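Long-range contacts in actibind (Aspergillus niger, PDB 3D3Z), which is a T2-family ribonuclease that probably cleaves RNA at any base, with a preference for adenylic acid: residues A[28-38]-A[195-205]; A[182-191]-A[216-225]. All coordinates share one frame; numbering follows the deposited sequence.

Contact 1. Residues A[28-38]-A[195-205]. With D3Z (1-(5-deoxy-beta-L-xylofuranosyl)pyrimidine-2,4(1H,3H)-dione), chain E.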
loop_
_atom_site.group_PDB
_atom_site.type_symbol
_atom_site.label_atom_id
_atom_site.label_comp_id
_atom_site.label_asym_id
_atom_site.label_seq_id
_atom_site.Cartn_x
_atom_site.Cartn_y
_atom_site.Cartn_z
ATOM N N GLY A 28 -2.205 11.145 8.574
ATOM C CA GLY A 28 -3.574 10.672 8.650
ATOM C C GLY A 28 -4.162 10.165 7.361
ATOM O O GLY A 28 -5.257 9.593 7.365
ATOM N N SER A 29 -3.457 10.382 6.246
ATOM C CA SER A 29 -3.840 9.817 4.959
ATOM C C SER A 29 -2.918 8.632 4.670
ATOM O O SER A 29 -1.703 8.800 4.496
ATOM C CB SER A 29 -3.781 10.862 3.812
ATOM O OG SER A 29 -4.111 10.220 2.603
ATOM N N LEU A 30 -3.499 7.442 4.663
ATOM C CA LEU A 30 -2.740 6.211 4.487
ATOM C C LEU A 30 -2.968 5.703 3.073
ATOM O O LEU A 30 -4.074 5.414 2.709
ATOM C CB LEU A 30 -3.172 5.126 5.499
ATOM C CG LEU A 30 -2.588 5.163 6.912
ATOM C CD1 LEU A 30 -1.138 4.683 6.864
ATOM C CD2 LEU A 30 -2.646 6.464 7.529
ATOM N N LEU A 31 -1.882 5.548 2.325
ATOM C CA LEU A 31 -1.918 5.143 0.922
ATOM C C LEU A 31 -1.465 3.714 0.775
ATOM O O LEU A 31 -0.320 3.414 1.046
ATOM C CB LEU A 31 -1.022 6.060 0.063
ATOM C CG LEU A 31 -1.446 7.510 -0.177
ATOM C CD1 LEU A 31 -1.639 8.391 1.112
ATOM C CD2 LEU A 31 -0.403 8.118 -1.083
ATOM N N GLN A 32 -2.370 2.854 0.334
ATOM C CA GLN A 32 -2.002 1.508 -0.089
ATOM C C GLN A 32 -1.672 1.592 -1.582
ATOM O O GLN A 32 -2.524 1.841 -2.422
ATOM C CB GLN A 32 -3.086 0.478 0.178
ATOM C CG GLN A 32 -2.567 -0.985 0.283
ATOM C CD GLN A 32 -2.060 -1.582 -1.031
ATOM O OE1 GLN A 32 -2.841 -1.918 -1.937
ATOM N NE2 GLN A 32 -0.732 -1.858 -1.088
ATOM N N THR A 33 -0.394 1.377 -1.890
ATOM C CA THR A 33 0.111 1.605 -3.261
ATOM C C THR A 33 0.441 0.270 -3.935
ATOM O O THR A 33 0.851 -0.692 -3.271
ATOM C CB THR A 33 1.324 2.529 -3.257
ATOM O OG1 THR A 33 2.375 1.928 -2.498
ATOM C CG2 THR A 33 0.937 3.833 -2.623
ATOM N N GLN A 34 0.218 0.211 -5.249
ATOM C CA GLN A 34 0.409 -0.988 -6.025
ATOM C C GLN A 34 1.168 -0.767 -7.350
ATOM O O GLN A 34 1.185 0.327 -7.893
ATOM C CB GLN A 34 -0.966 -1.592 -6.324
ATOM C CG GLN A 34 -1.784 -1.911 -5.109
ATOM C CD GLN A 34 -3.124 -2.532 -5.443
ATOM O OE1 GLN A 34 -3.364 -2.951 -6.598
ATOM N NE2 GLN A 34 -3.958 -2.711 -4.415
ATOM N N PHE A 35 1.770 -1.829 -7.880
ATOM C CA PHE A 35 2.447 -1.802 -9.164
ATOM C C PHE A 35 1.829 -2.751 -10.173
ATOM O O PHE A 35 1.363 -3.789 -9.789
ATOM C CB PHE A 35 3.844 -2.379 -8.985
ATOM C CG PHE A 35 4.819 -1.426 -8.428
ATOM C CD1 PHE A 35 4.917 -0.154 -8.939
ATOM C CD2 PHE A 35 5.709 -1.819 -7.433
ATOM C CE1 PHE A 35 5.856 0.702 -8.468
ATOM C CE2 PHE A 35 6.647 -0.940 -6.963
ATOM C CZ PHE A 35 6.717 0.311 -7.478
ATOM N N TRP A 36 1.903 -2.370 -11.445
ATOM C CA TRP A 36 1.744 -3.272 -12.588
ATOM C C TRP A 36 3.122 -3.360 -13.315
ATOM O O TRP A 36 3.504 -2.461 -14.100
ATOM C CB TRP A 36 0.595 -2.760 -13.510
ATOM C CG TRP A 36 0.353 -3.667 -14.651
ATOM C CD1 TRP A 36 0.713 -3.476 -15.987
ATOM C CD2 TRP A 36 -0.288 -4.934 -14.586
ATOM N NE1 TRP A 36 0.342 -4.573 -16.724
ATOM C CE2 TRP A 36 -0.305 -5.463 -15.905
ATOM C CE3 TRP A 36 -0.883 -5.668 -13.550
ATOM C CZ2 TRP A 36 -0.853 -6.698 -16.193
ATOM C CZ3 TRP A 36 -1.440 -6.909 -13.850
ATOM C CH2 TRP A 36 -1.427 -7.404 -15.159
ATOM N N ASP A 37 3.906 -4.394 -13.002
ATOM C CA ASP A 37 5.247 -4.553 -13.514
ATOM C C ASP A 37 5.168 -5.479 -14.727
ATOM O O ASP A 37 4.878 -6.664 -14.590
ATOM C CB ASP A 37 6.194 -5.152 -12.449
ATOM C CG ASP A 37 6.520 -4.192 -11.291
ATOM O OD1 ASP A 37 6.340 -2.958 -11.411
ATOM O OD2 ASP A 37 6.986 -4.699 -10.220
ATOM N N TYR A 38 5.343 -4.921 -15.941
ATOM C CA TYR A 38 5.236 -5.699 -17.220
ATOM C C TYR A 38 6.608 -5.876 -17.947
ATOM O O TYR A 38 6.874 -6.907 -18.645
ATOM C CB TYR A 38 4.156 -5.056 -18.136
ATOM C CG TYR A 38 4.481 -3.633 -18.435
ATOM C CD1 TYR A 38 3.974 -2.600 -17.625
ATOM C CD2 TYR A 38 5.415 -3.305 -19.426
ATOM C CE1 TYR A 38 4.350 -1.283 -17.824
ATOM C CE2 TYR A 38 5.783 -1.975 -19.651
ATOM C CZ TYR A 38 5.229 -0.971 -18.861
ATOM O OH TYR A 38 5.645 0.332 -19.053
ATOM N N ALA A 195 1.787 3.690 -20.351
ATOM C CA ALA A 195 1.252 2.408 -19.866
ATOM C C ALA A 195 0.868 2.513 -18.374
ATOM O O ALA A 195 1.544 3.146 -17.560
ATOM C CB ALA A 195 2.256 1.273 -20.073
ATOM N N LEU A 196 -0.243 1.881 -18.057
ATOM C CA LEU A 196 -0.755 1.728 -16.712
ATOM C C LEU A 196 0.326 0.967 -15.882
ATOM O O LEU A 196 0.858 -0.085 -16.295
ATOM C CB LEU A 196 -2.145 1.033 -16.799
ATOM C CG LEU A 196 -3.156 1.041 -15.678
ATOM C CD1 LEU A 196 -3.531 2.437 -15.223
ATOM C CD2 LEU A 196 -4.366 0.188 -16.115
ATOM N N SER A 197 0.666 1.572 -14.763
ATOM C CA SER A 197 1.888 1.299 -14.009
ATOM C C SER A 197 1.728 1.279 -12.468
ATOM O O SER A 197 2.285 0.419 -11.821
ATOM C CB SER A 197 2.907 2.353 -14.366
ATOM O OG SER A 197 4.079 2.078 -13.655
ATOM N N GLN A 198 1.033 2.261 -11.897
ATOM C CA GLN A 198 0.936 2.437 -10.436
ATOM C C GLN A 198 -0.466 2.873 -10.012
ATOM O O GLN A 198 -1.151 3.603 -10.766
ATOM C CB GLN A 198 1.938 3.500 -9.982
ATOM C CG GLN A 198 3.427 3.112 -10.205
ATOM C CD GLN A 198 4.392 3.965 -9.440
ATOM O OE1 GLN A 198 4.203 4.185 -8.250
ATOM N NE2 GLN A 198 5.461 4.472 -10.130
ATOM N N LEU A 199 -0.840 2.483 -8.795
ATOM C CA LEU A 199 -2.109 2.854 -8.152
ATOM C C LEU A 199 -1.846 3.232 -6.682
ATOM O O LEU A 199 -1.030 2.567 -5.968
ATOM C CB LEU A 199 -3.131 1.725 -8.259
ATOM C CG LEU A 199 -3.635 1.240 -9.629
ATOM C CD1 LEU A 199 -4.542 0.036 -9.483
ATOM C CD2 LEU A 199 -4.358 2.379 -10.400
ATOM N N TYR A 200 -2.424 4.365 -6.246
ATOM C CA TYR A 200 -2.476 4.734 -4.802
ATOM C C TYR A 200 -3.929 4.842 -4.336
ATOM O O TYR A 200 -4.670 5.749 -4.741
ATOM C CB TYR A 200 -1.807 6.053 -4.439
ATOM C CG TYR A 200 -0.480 6.456 -5.042
ATOM C CD1 TYR A 200 0.424 5.535 -5.617
ATOM C CD2 TYR A 200 -0.097 7.799 -5.011
ATOM C CE1 TYR A 200 1.630 5.962 -6.142
ATOM C CE2 TYR A 200 1.106 8.223 -5.533
ATOM C CZ TYR A 200 1.976 7.314 -6.086
ATOM O OH TYR A 200 3.185 7.774 -6.590
ATOM N N TYR A 201 -4.330 3.912 -3.475
ATOM C CA TYR A 201 -5.642 3.962 -2.820
ATOM C C TYR A 201 -5.505 4.658 -1.475
ATOM O O TYR A 201 -4.766 4.194 -0.607
ATOM C CB TYR A 201 -6.191 2.557 -2.648
ATOM C CG TYR A 201 -6.482 1.746 -3.889
ATOM C CD1 TYR A 201 -7.769 1.741 -4.462
ATOM C CD2 TYR A 201 -5.530 0.903 -4.450
ATOM C CE1 TYR A 201 -8.061 0.937 -5.547
ATOM C CE2 TYR A 201 -5.828 0.127 -5.541
ATOM C CZ TYR A 201 -7.083 0.180 -6.107
ATOM O OH TYR A 201 -7.412 -0.598 -7.179
ATOM N N TYR A 202 -6.225 5.776 -1.307
ATOM C CA TYR A 202 -6.156 6.611 -0.111
ATOM C C TYR A 202 -7.219 6.201 0.905
ATOM O O TYR A 202 -8.327 5.742 0.548
ATOM C CB TYR A 202 -6.325 8.100 -0.438
ATOM C CG TYR A 202 -5.202 8.710 -1.268
ATOM C CD1 TYR A 202 -4.333 9.627 -0.727
ATOM C CD2 TYR A 202 -5.036 8.376 -2.617
ATOM C CE1 TYR A 202 -3.282 10.186 -1.497
ATOM C CE2 TYR A 202 -3.996 8.946 -3.401
ATOM C CZ TYR A 202 -3.154 9.850 -2.834
ATOM O OH TYR A 202 -2.142 10.394 -3.599
ATOM N N PHE A 203 -6.837 6.328 2.172
ATOM C CA PHE A 203 -7.673 5.942 3.318
ATOM C C PHE A 203 -7.455 6.910 4.464
ATOM O O PHE A 203 -6.361 7.468 4.684
ATOM C CB PHE A 203 -7.274 4.562 3.851
ATOM C CG PHE A 203 -7.624 3.443 2.963
ATOM C CD1 PHE A 203 -8.879 2.881 3.022
ATOM C CD2 PHE A 203 -6.683 2.933 2.074
ATOM C CE1 PHE A 203 -9.192 1.843 2.231
ATOM C CE2 PHE A 203 -7.008 1.904 1.273
ATOM C CZ PHE A 203 -8.250 1.353 1.357
ATOM N N ASN A 204 -8.506 7.101 5.235
ATOM C CA ASN A 204 -8.328 7.616 6.580
ATOM C C ASN A 204 -8.631 6.447 7.540
ATOM O O ASN A 204 -9.256 5.449 7.146
ATOM C CB ASN A 204 -9.209 8.836 6.863
ATOM C CG ASN A 204 -8.929 10.047 5.913
ATOM O OD1 ASN A 204 -7.792 10.458 5.674
ATOM N ND2 ASN A 204 -9.991 10.614 5.414
ATOM N N VAL A 205 -8.167 6.587 8.777
ATOM C CA VAL A 205 -8.121 5.487 9.782
ATOM C C VAL A 205 -8.792 5.897 11.102
ATOM O O VAL A 205 -8.543 6.963 11.646
ATOM C CB VAL A 205 -6.664 4.964 10.011
ATOM C CG1 VAL A 205 -6.631 3.816 11.044
ATOM C CG2 VAL A 205 -6.083 4.454 8.664
HETATM N N1 D3Z E . 11.002 -0.607 -7.240
HETATM C C2 D3Z E . 11.526 -1.787 -6.676
HETATM N N3 D3Z E . 10.864 -2.931 -6.819
HETATM C C4 D3Z E . 9.704 -2.998 -7.474
HETATM C C5 D3Z E . 9.189 -1.854 -8.023
HETATM C C6 D3Z E . 9.856 -0.642 -7.900
HETATM O O2 D3Z E . 12.604 -1.786 -6.047
HETATM O O4 D3Z E . 9.076 -4.066 -7.624
HETATM C "C1'" D3Z E . 11.689 0.651 -7.091
HETATM C "C2'" D3Z E . 12.527 0.513 -5.836
HETATM O "O2'" D3Z E . 13.924 0.489 -6.180
HETATM C "C3'" D3Z E . 12.105 1.653 -4.926
HETATM C "C4'" D3Z E . 11.057 2.453 -5.679
HETATM O "O3'" D3Z E . 11.534 1.153 -3.729
HETATM O "O4'" D3Z E . 10.745 1.714 -6.876
HETATM C "C5'" D3Z E . 9.840 2.667 -4.786
HETATM O O HOH W 1 2.799 2.468 -6.603
HETATM O O HOH W 2 5.127 -0.634 -14.478
#

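Contact 2. Residues A[182-191]-A[216-225]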
loop_
_atom_site.group_PDB
_atom_site.type_symbol
_atom_site.label_atom_id
_atom_site.label_comp_id
_atom_site.label_asym_id
_atom_site.label_seq_id
_atom_site.Cartn_x
_atom_site.Cartn_y
_atom_site.Cartn_z
ATOM N N HIS A 182 -13.483 0.859 -3.846
ATOM C CA HIS A 182 -12.926 1.832 -2.922
ATOM C C HIS A 182 -13.980 2.888 -2.574
ATOM O O HIS A 182 -13.668 4.089 -2.412
ATOM C CB HIS A 182 -11.669 2.462 -3.523
ATOM C CG HIS A 182 -10.827 3.250 -2.555
ATOM N ND1 HIS A 182 -10.260 2.690 -1.422
ATOM C CD2 HIS A 182 -10.394 4.531 -2.591
ATOM C CE1 HIS A 182 -9.558 3.615 -0.782
ATOM N NE2 HIS A 182 -9.608 4.736 -1.478
ATOM N N ASP A 183 -15.225 2.433 -2.454
ATOM C CA ASP A 183 -16.325 3.265 -1.969
ATOM C C ASP A 183 -16.633 4.473 -2.863
ATOM O O ASP A 183 -17.069 5.516 -2.371
ATOM C CB ASP A 183 -16.013 3.750 -0.546
ATOM C CG ASP A 183 -17.263 4.022 0.258
ATOM O OD1 ASP A 183 -18.166 3.168 0.220
ATOM O OD2 ASP A 183 -17.335 5.070 0.941
ATOM N N GLY A 184 -16.392 4.339 -4.160
ATOM C CA GLY A 184 -16.558 5.446 -5.103
ATOM C C GLY A 184 -15.456 6.490 -5.154
ATOM O O GLY A 184 -15.551 7.457 -5.911
ATOM N N TYR A 185 -14.400 6.305 -4.362
ATOM C CA TYR A 185 -13.203 7.123 -4.471
ATOM C C TYR A 185 -12.185 6.435 -5.366
ATOM O O TYR A 185 -11.730 5.326 -5.065
ATOM C CB TYR A 185 -12.580 7.354 -3.119
ATOM C CG TYR A 185 -13.400 8.221 -2.232
ATOM C CD1 TYR A 185 -13.398 9.599 -2.387
ATOM C CD2 TYR A 185 -14.183 7.674 -1.222
ATOM C CE1 TYR A 185 -14.150 10.440 -1.532
ATOM C CE2 TYR A 185 -14.957 8.499 -0.379
ATOM C CZ TYR A 185 -14.929 9.883 -0.543
ATOM O OH TYR A 185 -15.682 10.703 0.274
ATOM N N PRO A 186 -11.845 7.070 -6.501
ATOM C CA PRO A 186 -10.809 6.508 -7.353
ATOM C C PRO A 186 -9.443 6.579 -6.687
ATOM O O PRO A 186 -9.208 7.485 -5.901
ATOM C CB PRO A 186 -10.826 7.411 -8.606
ATOM C CG PRO A 186 -11.673 8.543 -8.284
ATOM C CD PRO A 186 -12.432 8.307 -7.052
ATOM N N PRO A 187 -8.542 5.644 -7.029
ATOM C CA PRO A 187 -7.132 5.805 -6.603
ATOM C C PRO A 187 -6.456 6.909 -7.437
ATOM O O PRO A 187 -6.990 7.285 -8.468
ATOM C CB PRO A 187 -6.526 4.441 -6.917
ATOM C CG PRO A 187 -7.353 3.928 -8.076
ATOM C CD PRO A 187 -8.757 4.412 -7.817
ATOM N N TYR A 188 -5.312 7.423 -7.005
ATOM C CA TYR A 188 -4.324 7.897 -7.966
ATOM C C TYR A 188 -3.999 6.798 -9.006
ATOM O O TYR A 188 -3.710 5.654 -8.661
ATOM C CB TYR A 188 -3.058 8.376 -7.273
ATOM C CG TYR A 188 -1.941 8.667 -8.227
ATOM C CD1 TYR A 188 -1.851 9.910 -8.892
ATOM C CD2 TYR A 188 -0.964 7.704 -8.494
ATOM C CE1 TYR A 188 -0.794 10.166 -9.792
ATOM C CE2 TYR A 188 0.078 7.951 -9.381
ATOM C CZ TYR A 188 0.150 9.176 -10.032
ATOM O OH TYR A 188 1.221 9.373 -10.889
ATOM N N VAL A 189 -4.070 7.169 -10.293
ATOM C CA VAL A 189 -3.675 6.314 -11.414
ATOM C C VAL A 189 -2.373 6.838 -12.055
ATOM O O VAL A 189 -2.347 7.944 -12.604
ATOM C CB VAL A 189 -4.812 6.198 -12.446
ATOM C CG1 VAL A 189 -4.446 5.189 -13.571
ATOM C CG2 VAL A 189 -6.083 5.776 -11.739
ATOM N N GLY A 190 -1.314 6.019 -12.005
ATOM C CA GLY A 190 0.009 6.396 -12.483
ATOM C C GLY A 190 0.374 5.632 -13.742
ATOM O O GLY A 190 0.152 4.427 -13.819
ATOM N N CYS A 191 0.861 6.357 -14.758
ATOM C CA CYS A 191 1.269 5.771 -16.044
ATOM C C CYS A 191 2.738 5.986 -16.262
ATOM O O CYS A 191 3.327 6.933 -15.740
ATOM C CB CYS A 191 0.500 6.416 -17.216
ATOM S SG CYS A 191 -1.170 5.894 -17.364
ATOM N N ALA A 216 -12.181 4.389 3.083
ATOM C CA ALA A 216 -11.788 4.840 1.739
ATOM C C ALA A 216 -11.964 6.330 1.673
ATOM O O ALA A 216 -13.003 6.849 2.090
ATOM C CB ALA A 216 -12.583 4.115 0.652
ATOM N N SER A 217 -10.908 7.033 1.255
ATOM C CA SER A 217 -10.907 8.491 1.220
ATOM C C SER A 217 -10.444 9.077 -0.115
ATOM O O SER A 217 -9.959 8.382 -1.009
ATOM C CB SER A 217 -10.080 9.073 2.353
ATOM O OG SER A 217 -8.710 8.789 2.234
ATOM N N GLU A 218 -10.626 10.378 -0.246
ATOM C CA GLU A 218 -10.328 11.041 -1.514
ATOM C C GLU A 218 -8.823 11.143 -1.815
ATOM O O GLU A 218 -8.001 11.517 -0.954
ATOM C CB GLU A 218 -10.964 12.446 -1.544
ATOM C CG GLU A 218 -11.206 12.929 -2.945
ATOM C CD GLU A 218 -12.100 14.137 -2.980
ATOM O OE1 GLU A 218 -13.324 13.959 -2.729
ATOM O OE2 GLU A 218 -11.576 15.248 -3.269
ATOM N N ARG A 219 -8.474 10.827 -3.063
ATOM C CA ARG A 219 -7.093 10.945 -3.513
ATOM C C ARG A 219 -6.589 12.378 -3.417
ATOM O O ARG A 219 -7.300 13.332 -3.744
ATOM C CB ARG A 219 -6.935 10.375 -4.930
ATOM C CG ARG A 219 -7.610 11.211 -6.037
ATOM C CD ARG A 219 -7.712 10.422 -7.286
ATOM N NE ARG A 219 -8.378 11.191 -8.334
ATOM C CZ ARG A 219 -8.609 10.727 -9.556
ATOM N NH1 ARG A 219 -8.179 9.517 -9.896
ATOM N NH2 ARG A 219 -9.243 11.494 -10.452
ATOM N N LEU A 220 -5.375 12.540 -2.925
ATOM C CA LEU A 220 -4.746 13.835 -2.807
ATOM C C LEU A 220 -3.830 14.124 -4.046
ATOM O O LEU A 220 -3.169 15.157 -4.095
ATOM C CB LEU A 220 -3.945 13.903 -1.485
ATOM C CG LEU A 220 -4.636 13.424 -0.173
ATOM C CD1 LEU A 220 -3.659 13.344 1.012
ATOM C CD2 LEU A 220 -5.833 14.296 0.187
ATOM N N GLU A 221 -3.784 13.187 -4.996
ATOM C CA GLU A 221 -3.108 13.352 -6.298
ATOM C C GLU A 221 -3.998 12.559 -7.257
ATOM O O GLU A 221 -4.490 11.502 -6.876
ATOM C CB GLU A 221 -1.667 12.813 -6.209
ATOM C CG GLU A 221 -0.675 13.517 -7.127
ATOM C CD GLU A 221 0.648 12.749 -7.409
ATOM O OE1 GLU A 221 1.154 11.990 -6.541
ATOM O OE2 GLU A 221 1.185 12.932 -8.535
ATOM N N ASP A 222 -4.252 13.059 -8.477
ATOM C CA ASP A 222 -5.229 12.396 -9.386
ATOM C C ASP A 222 -4.618 11.379 -10.372
ATOM O O ASP A 222 -4.978 10.177 -10.386
ATOM C CB ASP A 222 -6.030 13.431 -10.204
ATOM C CG ASP A 222 -6.902 14.343 -9.342
ATOM O OD1 ASP A 222 -7.222 13.989 -8.174
ATOM O OD2 ASP A 222 -7.283 15.417 -9.871
ATOM N N SER A 223 -3.735 11.865 -11.235
ATOM C CA SER A 223 -3.184 11.021 -12.268
ATOM C C SER A 223 -2.166 11.779 -13.090
ATOM O O SER A 223 -2.240 13.012 -13.248
ATOM C CB SER A 223 -4.254 10.474 -13.195
ATOM O OG SER A 223 -3.658 9.625 -14.149
ATOM N N ASN A 224 -1.203 11.036 -13.605
ATOM C CA ASN A 224 -0.270 11.597 -14.551
ATOM C C ASN A 224 -0.461 10.979 -15.923
ATOM O O ASN A 224 0.435 11.072 -16.772
ATOM C CB ASN A 224 1.157 11.405 -14.048
ATOM C CG ASN A 224 1.599 9.948 -14.078
ATOM O OD1 ASN A 224 0.815 9.050 -14.328
ATOM N ND2 ASN A 224 2.865 9.727 -13.843
ATOM N N CYS A 225 -1.591 10.308 -16.134
ATOM C CA CYS A 225 -1.898 9.711 -17.399
ATOM C C CYS A 225 -2.621 10.722 -18.294
ATOM O O CYS A 225 -3.209 11.709 -17.807
ATOM C CB CYS A 225 -2.822 8.515 -17.243
ATOM S SG CYS A 225 -2.146 7.179 -16.171
HETATM O O HOH W 3 -15.404 5.796 2.414
HETATM O O HOH W 4 -15.463 13.629 -1.162
HETATM O O HOH W 5 -8.439 7.211 -3.238
HETATM O O HOH W 6 -10.577 9.718 -4.932
HETATM O O HOH W 7 2.672 11.800 -10.658
HETATM O O HOH W 8 4.485 6.761 -13.214
#

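Contact 1. Residues A[28-38]-A[195-205]
The carbonyl oxygen of Gln34 is gripped three ways: Leu199 N donates to it at 3.1 Å, Gln198 CA makes a CA-H...O contact with it at 3.3 Å, and a water gives one hydrogen to it and another to Gln198 OE1. Gln34's own side chain, extended beyond CG, passes the ring of Tyr201 at a slant, NE2 lying 3.6 Å from CE2 with amide and ring planes 47° apart. That NE2 gives one hydrogen to Gln32 OE1 at 2.8 Å and also bonds Leu150 O, while OE1 pairs with Ser152 OG. These strands, 29-35 and 195-205, pair antiparallel in the central sheet of the RNase T2 fold, and strand 49-56 flanks 29-35 along its other edge. Behind Gln34 and Tyr201, on the opposite sheet face, Leu31 sets its CG over the Tyr202 ring, 3.8 Å from the centroid; Ser29 OG sits at that ring's edge. Phe35, with CG beside its backbone N (chi1 -81°), runs alongside Gln198, CE1 to CD 3.7 Å, their planes 64° apart. The CE2-CZ side of the Phe35 ring meets the uracil of the bound D3Z, CZ lying 3.3 Å from C6, and His51, the predicted active-site histidine, stacks with the same ring.

Contact 2. Residues A[182-191]-A[216-225]
The guanidinium of Arg219 is sandwiched: Pro186 CG lies over the centre of one face, Asp222 CA over the opposite one, and at the edge NH1 donates in the guanidinium plane to Pro187 O at 2.9 Å. The imidazole of His182 carries Ala216 CB on a face, 3.5 Å from the ring centroid. Tyr185 spreads a face over the peptide between Ser217 and Glu218, with Glu218 OE1 at its edge. Glu221 runs alongside Tyr188, OE1 over one ring face toward the rim and OE2 3.6 Å from CE1; a water joins OE2 to Tyr188 OH. Past the rings, the strand beginning at Tyr188 takes on the 216-225 loop through a single bridge, Val189 to Ser223. Val189 N donates to Asp222 O at 3.1 Å; Val189 O receives Ser223 OG at 2.6 Å. The same OG, anti to its own nitrogen (chi1 -178°), accepts from Cys225 N in an ST turn. Asn224 OD1 takes Cys191 N on a lone pair, 2.7 Å and nearly straight at 170°, next to the Cys191-Cys225 disulfide (chi3 97°). Covalent and polar ties thus coincide here, while the Arg219 guanidinium is held flat, its charge probably balanced mainly by Glu175 at NH1, with a weak NE bond to Asp222.

From the N terminus, 28-38 comes first and meets its partner at 195-205, so contact 1 closes a loop of 156 residues that holds strand 49-56 and helices from 75-81 to 171-179. Within that loop, 182-191 opens contact 2, which closes a shorter loop of 24 residues, mostly strand; its second segment starts at the end of strand 213-216. The two therefore cross rather than nest, the segments alternating along the chain. Strand 195-206 joins them: it pairs with 29-35 in contact 1 and with 188-192 next door, where Gln198 O probably accepts from Gly190 N at 2.7 Å. Contact 1 thus links the sheet centre to the ligand pocket, and contact 2 fastens a late loop to the sheet's border.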